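Local coordinates for periplasmic binding protein/LacI transcriptional regulator (PDB 5OCP) that binds arabinofuranose in the periplasm, in both its alpha and beta forms, as the substrate-binding component of an arabinose ABC transporter, at residues F5-S10 against L33-A38; I61-V66 against V85-N90; S108-K113 against I141-G146. One frame throughout, in Å; residues are numbered along the deposited sequence.

Interaction 1. Residues F5-S10 against L33-A38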
loop_
_atom_site.group_PDB
_atom_site.type_symbol
_atom_site.label_atom_id
_atom_site.label_comp_id
_atom_site.label_asym_id
_atom_site.label_seq_id
_atom_site.Cartn_x
_atom_site.Cartn_y
_atom_site.Cartn_z
ATOM N N PHE A 5 -6.217 -10.234 -13.665
ATOM C CA PHE A 5 -5.776 -9.549 -12.455
ATOM C C PHE A 5 -6.964 -8.949 -11.748
ATOM O O PHE A 5 -7.632 -8.036 -12.286
ATOM C CB PHE A 5 -4.768 -8.462 -12.797
ATOM C CG PHE A 5 -4.330 -7.623 -11.628
ATOM C CD1 PHE A 5 -4.287 -8.114 -10.355
ATOM C CD2 PHE A 5 -4.065 -6.323 -11.813
ATOM C CE1 PHE A 5 -3.835 -7.327 -9.317
ATOM C CE2 PHE A 5 -3.612 -5.524 -10.798
ATOM C CZ PHE A 5 -3.478 -6.033 -9.553
ATOM N N SER A 6 -7.233 -9.393 -10.507
ATOM C CA SER A 6 -8.271 -8.830 -9.671
ATOM C C SER A 6 -7.693 -7.789 -8.740
ATOM O O SER A 6 -6.960 -8.128 -7.768
ATOM C CB SER A 6 -9.004 -9.903 -8.881
ATOM O OG SER A 6 -9.886 -9.251 -7.907
ATOM N N GLN A 7 -7.935 -6.497 -9.027
ATOM C CA GLN A 7 -7.475 -5.371 -8.224
ATOM C C GLN A 7 -8.506 -4.945 -7.223
ATOM O O GLN A 7 -9.747 -5.061 -7.483
ATOM C CB GLN A 7 -7.094 -4.235 -9.179
ATOM C CG GLN A 7 -6.578 -2.938 -8.607
ATOM C CD GLN A 7 -5.275 -3.115 -7.880
ATOM O OE1 GLN A 7 -5.205 -3.735 -6.816
ATOM N NE2 GLN A 7 -4.234 -2.503 -8.423
ATOM N N VAL A 8 -8.016 -4.431 -6.115
ATOM C CA VAL A 8 -8.859 -3.979 -5.012
ATOM C C VAL A 8 -9.878 -2.889 -5.423
ATOM O O VAL A 8 -11.078 -2.948 -5.022
ATOM C CB VAL A 8 -7.957 -3.444 -3.881
ATOM C CG1 VAL A 8 -8.744 -2.737 -2.827
ATOM C CG2 VAL A 8 -7.067 -4.594 -3.291
ATOM N N GLY A 9 -9.361 -1.856 -6.053
ATOM C CA GLY A 9 -10.093 -0.619 -6.269
ATOM C C GLY A 9 -9.168 0.514 -6.653
ATOM O O GLY A 9 -8.147 0.285 -7.285
ATOM N N SER A 10 -9.512 1.718 -6.212
ATOM C CA SER A 10 -8.802 2.948 -6.573
ATOM C C SER A 10 -8.768 3.911 -5.404
ATOM O O SER A 10 -8.847 5.127 -5.574
ATOM C CB SER A 10 -9.425 3.541 -7.844
ATOM O OG SER A 10 -10.765 3.805 -7.564
ATOM N N LEU A 33 -3.864 -9.030 -20.609
ATOM C CA LEU A 33 -4.191 -8.805 -19.180
ATOM C C LEU A 33 -5.680 -8.544 -19.127
ATOM O O LEU A 33 -6.170 -7.562 -19.690
ATOM C CB LEU A 33 -3.442 -7.607 -18.632
ATOM C CG LEU A 33 -3.587 -7.445 -17.132
ATOM C CD1 LEU A 33 -2.878 -8.540 -16.371
ATOM C CD2 LEU A 33 -3.108 -6.075 -16.650
ATOM N N LYS A 34 -6.393 -9.374 -18.405
ATOM C CA LYS A 34 -7.753 -9.072 -18.057
ATOM C C LYS A 34 -7.811 -8.400 -16.689
ATOM O O LYS A 34 -7.887 -9.073 -15.670
ATOM C CB LYS A 34 -8.596 -10.334 -18.134
ATOM C CG LYS A 34 -8.510 -11.014 -19.498
ATOM C CD LYS A 34 -9.400 -12.243 -19.521
ATOM C CE LYS A 34 -10.075 -12.462 -20.883
ATOM N NZ LYS A 34 -11.043 -11.357 -21.202
ATOM N N PHE A 35 -7.883 -7.079 -16.684
ATOM C CA PHE A 35 -7.783 -6.319 -15.448
ATOM C C PHE A 35 -9.194 -6.107 -14.915
ATOM O O PHE A 35 -10.084 -5.678 -15.673
ATOM C CB PHE A 35 -7.153 -4.996 -15.728
ATOM C CG PHE A 35 -7.132 -4.063 -14.560
ATOM C CD1 PHE A 35 -6.023 -4.051 -13.686
ATOM C CD2 PHE A 35 -8.127 -3.168 -14.366
ATOM C CE1 PHE A 35 -6.018 -3.113 -12.639
ATOM C CE2 PHE A 35 -8.144 -2.276 -13.308
ATOM C CZ PHE A 35 -7.083 -2.243 -12.437
ATOM N N ALA A 36 -9.418 -6.379 -13.644
ATOM C CA ALA A 36 -10.692 -6.063 -13.018
ATOM C C ALA A 36 -10.552 -5.195 -11.790
ATOM O O ALA A 36 -9.651 -5.441 -10.995
ATOM C CB ALA A 36 -11.389 -7.366 -12.677
ATOM N N ASP A 37 -11.416 -4.189 -11.680
ATOM C CA ASP A 37 -11.444 -3.279 -10.548
ATOM C C ASP A 37 -12.663 -3.671 -9.729
ATOM O O ASP A 37 -13.779 -3.723 -10.247
ATOM C CB ASP A 37 -11.560 -1.831 -11.019
ATOM C CG ASP A 37 -11.583 -0.844 -9.868
ATOM O OD1 ASP A 37 -11.916 -1.255 -8.737
ATOM O OD2 ASP A 37 -11.268 0.343 -10.095
ATOM N N ALA A 38 -12.447 -3.947 -8.450
ATOM C CA ALA A 38 -13.549 -4.396 -7.553
ATOM C C ALA A 38 -14.244 -3.297 -6.794
ATOM O O ALA A 38 -15.206 -3.566 -6.001
ATOM C CB ALA A 38 -13.014 -5.452 -6.595
HETATM O O HOH W 1 -12.480 1.785 -8.207
#
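Phe5 and Phe35 pair across two parallel strands, 2-7 and 32-37, which with helix 13-29 between them form the first beta-alpha-beta unit of the periplasmic binding protein fold. The tight part of the contact is the strand pairing itself. Lys34 O receives Phe5 N, Phe5 O receives Ala36 N at 2.8 Å, and Ala36 O receives Gln7 N, also at 2.8 Å. A fourth bond, Ala38 N to Gln7 O, is longer and more bent (3.1 Å, 141° at the hydrogen), where strand 32-37 gives way to a loop.

On the face beneath helix 13-29 the two phenylalanine side chains run side by side, each with CG anti to its backbone N. Their rings are turned 69° against each other, and Phe5 CD2 comes within 3.5 Å of Phe35 CD1. The CB and CG of Gln7 extend this apolar patch against Phe35 CE1 and CZ, while its amide turns back: OE1 accepts the backbone N of Val8, and Arg15 and Ser19 hold the amide from the helix.

The solvent side of the contact lies mainly at Asp37, the last residue of the outermost strand 32-37, and at Ser10. The Asp37 carboxylate lies beside Gly9, with OD1 3.1 Å from Gly9 CA and bonded to Gln39 N. Ser10 and Asp37 are bridged by a water, which donates to Asp37 OD2 and is hydrogen-bonded to Ser10 OG, 2.7 Å from each.

Interaction 2. Residues I61-V66 against V85-N90. With AHR (alpha-L-arabinofuranose), chain I; FUB (beta-L-arabinofuranose), chain J.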
loop_
_atom_site.group_PDB
_atom_site.type_symbol
_atom_site.label_atom_id
_atom_site.label_comp_id
_atom_site.label_asym_id
_atom_site.label_seq_id
_atom_site.Cartn_x
_atom_site.Cartn_y
_atom_site.Cartn_z
ATOM N N ILE A 61 -3.889 -13.349 -11.074
ATOM C CA ILE A 61 -3.188 -12.563 -9.995
ATOM C C ILE A 61 -4.318 -11.901 -9.190
ATOM O O ILE A 61 -5.282 -11.301 -9.744
ATOM C CB ILE A 61 -2.320 -11.504 -10.599
ATOM C CG1 ILE A 61 -1.226 -12.168 -11.465
ATOM C CG2 ILE A 61 -1.666 -10.625 -9.484
ATOM C CD1 ILE A 61 -0.443 -11.172 -12.311
ATOM N N ILE A 62 -4.191 -12.001 -7.877
ATOM C CA ILE A 62 -5.159 -11.386 -6.923
ATOM C C ILE A 62 -4.424 -10.421 -5.928
ATOM O O ILE A 62 -3.428 -10.858 -5.335
ATOM C CB ILE A 62 -5.955 -12.416 -6.087
ATOM C CG1 ILE A 62 -6.672 -13.406 -6.962
ATOM C CG2 ILE A 62 -6.843 -11.699 -5.069
ATOM C CD1 ILE A 62 -7.282 -14.552 -6.173
ATOM N N ALA A 63 -4.837 -9.133 -5.838
ATOM C CA ALA A 63 -4.399 -8.226 -4.832
ATOM C C ALA A 63 -5.552 -8.216 -3.822
ATOM O O ALA A 63 -6.566 -7.560 -4.054
ATOM C CB ALA A 63 -4.183 -6.811 -5.386
ATOM N N PRO A 64 -5.468 -9.004 -2.749
ATOM C CA PRO A 64 -6.700 -9.199 -1.962
ATOM C C PRO A 64 -7.043 -8.056 -1.009
ATOM O O PRO A 64 -6.176 -7.552 -0.292
ATOM C CB PRO A 64 -6.362 -10.463 -1.181
ATOM C CG PRO A 64 -4.871 -10.326 -0.935
ATOM C CD PRO A 64 -4.372 -9.861 -2.254
ATOM N N VAL A 65 -8.289 -7.579 -1.025
ATOM C CA VAL A 65 -8.642 -6.411 -0.181
ATOM C C VAL A 65 -8.514 -6.656 1.326
ATOM O O VAL A 65 -8.040 -5.800 2.079
ATOM C CB VAL A 65 -10.052 -5.821 -0.578
ATOM C CG1 VAL A 65 -11.174 -6.842 -0.408
ATOM C CG2 VAL A 65 -10.260 -4.481 0.108
ATOM N N VAL A 66 -8.947 -7.875 1.705
ATOM C CA VAL A 66 -8.856 -8.355 3.089
ATOM C C VAL A 66 -8.342 -9.767 3.018
ATOM O O VAL A 66 -8.188 -10.344 1.916
ATOM C CB VAL A 66 -10.223 -8.281 3.849
ATOM C CG1 VAL A 66 -10.653 -6.801 3.930
ATOM C CG2 VAL A 66 -11.284 -9.169 3.205
ATOM N N VAL A 85 -1.346 -16.174 -8.309
ATOM C CA VAL A 85 -0.301 -15.449 -7.607
ATOM C C VAL A 85 -0.986 -14.360 -6.782
ATOM O O VAL A 85 -1.886 -13.645 -7.279
ATOM C CB VAL A 85 0.622 -14.830 -8.569
ATOM C CG1 VAL A 85 1.669 -13.990 -7.815
ATOM C CG2 VAL A 85 1.304 -15.921 -9.404
ATOM N N ILE A 86 -0.586 -14.266 -5.510
ATOM C CA ILE A 86 -1.083 -13.209 -4.675
ATOM C C ILE A 86 -0.096 -12.096 -4.725
ATOM O O ILE A 86 1.116 -12.326 -4.681
ATOM C CB ILE A 86 -1.198 -13.722 -3.213
ATOM C CG1 ILE A 86 -2.049 -14.978 -3.096
ATOM C CG2 ILE A 86 -1.709 -12.635 -2.271
ATOM C CD1 ILE A 86 -3.478 -14.802 -3.613
ATOM N N VAL A 87 -0.560 -10.832 -4.795
ATOM C CA VAL A 87 0.298 -9.677 -4.804
ATOM C C VAL A 87 -0.214 -8.624 -3.790
ATOM O O VAL A 87 -1.390 -8.536 -3.505
ATOM C CB VAL A 87 0.401 -8.991 -6.158
ATOM C CG1 VAL A 87 1.085 -9.943 -7.147
ATOM C CG2 VAL A 87 -0.953 -8.555 -6.688
ATOM N N ASP A 88 0.732 -7.891 -3.257
ATOM C CA ASP A 88 0.464 -6.692 -2.445
ATOM C C ASP A 88 0.044 -7.142 -1.073
ATOM O O ASP A 88 0.935 -7.415 -0.236
ATOM C CB ASP A 88 -0.449 -5.715 -3.214
ATOM C CG ASP A 88 -1.096 -4.655 -2.295
ATOM O OD1 ASP A 88 -0.467 -4.286 -1.257
ATOM O OD2 ASP A 88 -2.272 -4.230 -2.561
ATOM N N ARG A 89 -1.238 -7.307 -0.804
ATOM C CA ARG A 89 -1.702 -7.772 0.498
ATOM C C ARG A 89 -1.633 -9.299 0.583
ATOM O O ARG A 89 -1.007 -9.969 -0.286
ATOM C CB ARG A 89 -3.071 -7.195 0.842
ATOM C CG ARG A 89 -3.071 -5.678 0.780
ATOM C CD ARG A 89 -4.452 -5.100 1.067
ATOM N NE ARG A 89 -4.415 -3.610 0.930
ATOM C CZ ARG A 89 -5.517 -2.848 0.947
ATOM N NH1 ARG A 89 -6.729 -3.365 1.055
ATOM N NH2 ARG A 89 -5.416 -1.524 0.729
ATOM N N ASN A 90 -2.137 -9.806 1.681
ATOM C CA ASN A 90 -2.023 -11.258 1.925
ATOM C C ASN A 90 -3.402 -11.862 2.087
ATOM O O ASN A 90 -4.411 -11.222 2.373
ATOM C CB ASN A 90 -1.181 -11.569 3.181
ATOM C CG ASN A 90 -0.562 -12.975 3.185
ATOM O OD1 ASN A 90 -0.583 -13.682 2.183
ATOM N ND2 ASN A 90 -0.098 -13.403 4.355
HETATM O O5 AHR I . -1.751 -2.516 0.099
HETATM C C5 AHR I . -1.008 -1.358 -0.128
HETATM C C4 AHR I . -1.724 -0.150 0.449
HETATM O O4 AHR I . -3.045 -0.064 -0.030
HETATM C C3 AHR I . -1.001 1.164 0.099
HETATM O O3 AHR I . 0.006 1.381 1.034
HETATM C C2 AHR I . -2.184 2.118 0.141
HETATM O O2 AHR I . -2.020 3.329 -0.537
HETATM C C1 AHR I . -3.221 1.258 -0.561
HETATM O O1 AHR I . -4.439 1.704 -0.245
HETATM O O5 FUB J . -1.750 -2.515 0.099
HETATM C C5 FUB J . -1.014 -1.353 -0.131
HETATM C C4 FUB J . -1.734 -0.145 0.444
HETATM O O4 FUB J . -3.061 -0.058 -0.015
HETATM C C3 FUB J . -1.020 1.170 0.093
HETATM O O3 FUB J . 0.001 1.376 1.019
HETATM C C2 FUB J . -2.186 2.146 0.202
HETATM O O2 FUB J . -2.019 3.338 -0.530
HETATM C C1 FUB J . -3.421 1.327 -0.170
HETATM O O1 FUB J . -3.640 1.514 -1.481
HETATM O O HOH W 2 -5.541 -8.187 2.758
#
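Ile61 and Val87 meet through their methyl groups in the interior of a parallel sheet, where strands 59-62 and 84-87 form a beta-alpha-beta unit with helix 71-79. Two backbone bonds join the strands, Ile62 N to Val85 O and Val87 N to Ile62 O, both 2.9 Å long. CA-H...O contacts supplement them, the straightest running from Ala63 CA to Val87 O (164° at the hydrogen).

Apolar packing occupies both faces of the pair. Ile61 CG2 lies 3.6 Å from Val87 CG2, a branch set between the backbone N and carbonyl carbon of its own residue, on the face where helix 248-259 covers Ile61 and Val85. On the other face Pro64 CD sits 3.8 Å from Ile86 CG2, the two side chains crossing at about a right angle. Farther along, Pro64 CG rests against the backbone of Asn90.

The polar interactions gather where the strands end and the chain enters the sugar pocket. A water donates to both Pro64 O and Asn90 O. Arg89 runs extended from CG to NE past Pro64 O, and its guanidinium is gripped along its edge. NH1 donates to Val65 O at 2.9 Å, in the carbonyl plane and on a lone pair; on the sugar side NE bonds O5 and NH2 bonds O4 of either arabinofuranose anomer. Asp88 OD1 approaches the same O5 to 2.6 Å, while its OD2 forms a salt bridge with Arg15.

With one nitrogen tied to the backbone and two to the ligand, the guanidinium has little freedom to rotate. Because its ligand bonds go to O5 and O4 and leave the anomeric hydroxyl aside, they can serve the alpha and beta forms alike.

Interaction 3. Residues S108-K113 against I141-G146. With AHR (alpha-L-arabinofuranose), chain I; FUB (beta-L-arabinofuranose), chain J.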
loop_
_atom_site.group_PDB
_atom_site.type_symbol
_atom_site.label_atom_id
_atom_site.label_comp_id
_atom_site.label_asym_id
_atom_site.label_seq_id
_atom_site.Cartn_x
_atom_site.Cartn_y
_atom_site.Cartn_z
ATOM N N SER A 108 5.496 -5.025 7.834
ATOM C CA SER A 108 6.028 -4.839 9.227
ATOM C C SER A 108 7.361 -4.131 9.210
ATOM O O SER A 108 7.566 -3.206 9.980
ATOM C CB SER A 108 6.187 -6.184 9.967
ATOM O OG SER A 108 4.939 -6.770 10.086
ATOM N N GLU A 109 8.183 -4.406 8.178
ATOM C CA GLU A 109 9.466 -3.745 8.020
ATOM C C GLU A 109 9.260 -2.263 7.665
ATOM O O GLU A 109 9.973 -1.391 8.173
ATOM C CB GLU A 109 10.355 -4.428 6.969
ATOM C CG GLU A 109 11.662 -3.709 6.773
ATOM C CD GLU A 109 12.606 -4.373 5.736
ATOM O OE1 GLU A 109 12.482 -5.608 5.446
ATOM O OE2 GLU A 109 13.503 -3.656 5.212
ATOM N N GLU A 110 8.251 -1.986 6.835
ATOM C CA GLU A 110 7.928 -0.594 6.466
ATOM C C GLU A 110 7.574 0.187 7.740
ATOM O O GLU A 110 8.121 1.273 7.996
ATOM C CB GLU A 110 6.779 -0.508 5.484
ATOM C CG GLU A 110 7.100 -1.052 4.110
ATOM C CD GLU A 110 5.879 -1.276 3.234
ATOM O OE1 GLU A 110 4.709 -1.083 3.602
ATOM O OE2 GLU A 110 6.093 -1.690 2.109
ATOM N N GLY A 111 6.712 -0.377 8.561
ATOM C CA GLY A 111 6.320 0.243 9.862
ATOM C C GLY A 111 7.459 0.389 10.832
ATOM O O GLY A 111 7.633 1.457 11.461
ATOM N N ARG A 112 8.337 -0.610 10.886
ATOM C CA ARG A 112 9.548 -0.514 11.704
ATOM C C ARG A 112 10.488 0.613 11.231
ATOM O O ARG A 112 10.983 1.358 12.072
ATOM C CB ARG A 112 10.308 -1.842 11.779
ATOM C CG ARG A 112 9.607 -2.918 12.489
ATOM C CD ARG A 112 10.572 -4.041 12.926
ATOM N NE ARG A 112 11.253 -4.693 11.784
ATOM C CZ ARG A 112 10.721 -5.659 11.036
ATOM N NH1 ARG A 112 9.518 -6.128 11.286
ATOM N NH2 ARG A 112 11.425 -6.176 10.057
ATOM N N LYS A 113 10.798 0.700 9.922
ATOM C CA LYS A 113 11.741 1.709 9.421
ATOM C C LYS A 113 11.235 3.121 9.651
ATOM O O LYS A 113 11.986 4.006 10.053
ATOM C CB LYS A 113 12.008 1.491 7.914
ATOM C CG LYS A 113 12.919 0.287 7.654
ATOM C CD LYS A 113 12.748 -0.165 6.234
ATOM C CE LYS A 113 13.699 0.465 5.307
ATOM N NZ LYS A 113 14.000 -0.651 4.347
ATOM N N ILE A 141 -2.651 -3.774 9.235
ATOM C CA ILE A 141 -2.331 -4.625 10.388
ATOM C C ILE A 141 -0.820 -4.692 10.619
ATOM O O ILE A 141 -0.288 -4.534 11.724
ATOM C CB ILE A 141 -2.909 -6.020 10.104
ATOM C CG1 ILE A 141 -4.446 -5.990 10.061
ATOM C CG2 ILE A 141 -2.436 -7.011 11.119
ATOM C CD1 ILE A 141 -5.003 -7.209 9.352
ATOM N N ASP A 142 -0.090 -5.041 9.548
ATOM C CA ASP A 142 1.324 -5.271 9.663
ATOM C C ASP A 142 2.162 -3.985 9.814
ATOM O O ASP A 142 3.188 -4.006 10.502
ATOM C CB ASP A 142 1.831 -6.043 8.468
ATOM C CG ASP A 142 1.401 -7.533 8.484
ATOM O OD1 ASP A 142 0.598 -7.917 9.376
ATOM O OD2 ASP A 142 1.810 -8.249 7.548
ATOM N N ARG A 143 1.723 -2.878 9.225
ATOM C CA ARG A 143 2.475 -1.634 9.407
ATOM C C ARG A 143 2.322 -1.212 10.868
ATOM O O ARG A 143 3.226 -0.777 11.463
ATOM C CB ARG A 143 1.986 -0.505 8.508
ATOM C CG ARG A 143 2.515 -0.610 7.089
ATOM C CD ARG A 143 1.914 0.352 6.085
ATOM N NE ARG A 143 2.362 -0.003 4.747
ATOM C CZ ARG A 143 1.701 0.282 3.656
ATOM N NH1 ARG A 143 0.612 0.979 3.712
ATOM N NH2 ARG A 143 2.174 -0.092 2.496
ATOM N N ALA A 144 1.122 -1.371 11.390
ATOM C CA ALA A 144 0.893 -1.008 12.809
ATOM C C ALA A 144 1.773 -1.893 13.690
ATOM O O ALA A 144 2.446 -1.402 14.637
ATOM C CB ALA A 144 -0.545 -1.093 13.178
ATOM N N ALA A 145 1.778 -3.191 13.423
ATOM C CA ALA A 145 2.566 -4.090 14.232
ATOM C C ALA A 145 4.048 -3.730 14.274
ATOM O O ALA A 145 4.676 -3.697 15.324
ATOM C CB ALA A 145 2.421 -5.526 13.772
ATOM N N GLY A 146 4.636 -3.440 13.120
ATOM C CA GLY A 146 6.003 -3.034 13.064
ATOM C C GLY A 146 6.326 -1.705 13.753
ATOM O O GLY A 146 7.316 -1.595 14.437
HETATM O O5 AHR I . -1.751 -2.516 0.099
HETATM C C5 AHR I . -1.008 -1.358 -0.128
HETATM C C4 AHR I . -1.724 -0.150 0.449
HETATM O O4 AHR I . -3.045 -0.064 -0.030
HETATM C C3 AHR I . -1.001 1.164 0.099
HETATM O O3 AHR I . 0.006 1.381 1.034
HETATM C C2 AHR I . -2.184 2.118 0.141
HETATM O O2 AHR I . -2.020 3.329 -0.537
HETATM C C1 AHR I . -3.221 1.258 -0.561
HETATM O O1 AHR I . -4.439 1.704 -0.245
HETATM O O5 FUB J . -1.750 -2.515 0.099
HETATM C C5 FUB J . -1.014 -1.353 -0.131
HETATM C C4 FUB J . -1.734 -0.145 0.444
HETATM O O4 FUB J . -3.061 -0.058 -0.015
HETATM C C3 FUB J . -1.020 1.170 0.093
HETATM O O3 FUB J . 0.001 1.376 1.019
HETATM C C2 FUB J . -2.186 2.146 0.202
HETATM O O2 FUB J . -2.019 3.338 -0.530
HETATM C C1 FUB J . -3.421 1.327 -0.170
HETATM O O1 FUB J . -3.640 1.514 -1.481
#
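Glu110 and Arg143, from helices 107-121 and 138-151, cross obliquely, and their charged ends meet beside the bound sugar. The contact is glycine-mediated helix packing in the two-lobed periplasmic binding protein fold, with one arginine entering the ligand pocket. The carboxylate and guanidinium planes are 31° apart, and the grip is side-on: both NE and NH2 of Arg143 donate to the single oxygen OE1 of Glu110, NE at 2.8 Å and NH2 at 2.9 Å. NE meets that oxygen nearly along its C-O axis. OE2 is held by Ser105. Arg143 starts away from the partner helix, but with CG anti to the carbonyl carbon (chi1 -80°) and the chain extended from CG to NE, its guanidinium reaches the Glu110 carboxylate. The guanidinium also faces the ligand, where NH1 donates to O3 of either anomer at 2.8 Å and NH2 to the same oxygen at 3.0 Å.

Away from the pocket the helices pack backbone to backbone, and the axes of segments 108-113 and 141-146 approach to 6.5 Å at 40°. The close approach rests on Gly111 and Gly146: a side chain on Gly111 would collide with Arg143 O, and one on Gly146 with Ser108 O. Gly146 CA lies 3.5 Å from Ser108 O in a CA-H...O contact. Ser108 adds a weak hydrogen bond from OG to Asp142 O.

A methionine in place of Arg143 would probably leave the buried Glu110 OE1 without its two donors and the sugar O3 without the two N-H groups that grip it. Glu110, not itself a pocket residue, probably serves as a second-shell residue that limits rotation of the arginine and offsets its charge, while NH2 divides its hydrogens between carboxylate and sugar.

How the interactions relate
Interactions 1 and 2 belong to one parallel sheet and adjoin through neighbouring strands 2-7 and 59-62, with Ser6 N 2.8 Å from Ile61 O. Interaction 1 lies at the sheet's outer strand and reaches solvent; interaction 2 is buried deeper in the sheet. Interaction 3, partly buried with Glu110, Gly111, Arg143 and Gly146 inside, joins two helices on the opposite side of the chain's centre from interaction 1. Strand pairing dominates the first, strand pairing plus a ligand-binding arginine the second, and glycine-mediated helix packing plus a salt bridge the third. Interactions 2 and 3 do not touch, yet both reach the same sugar, at O4 and O5 and at O3 respectively.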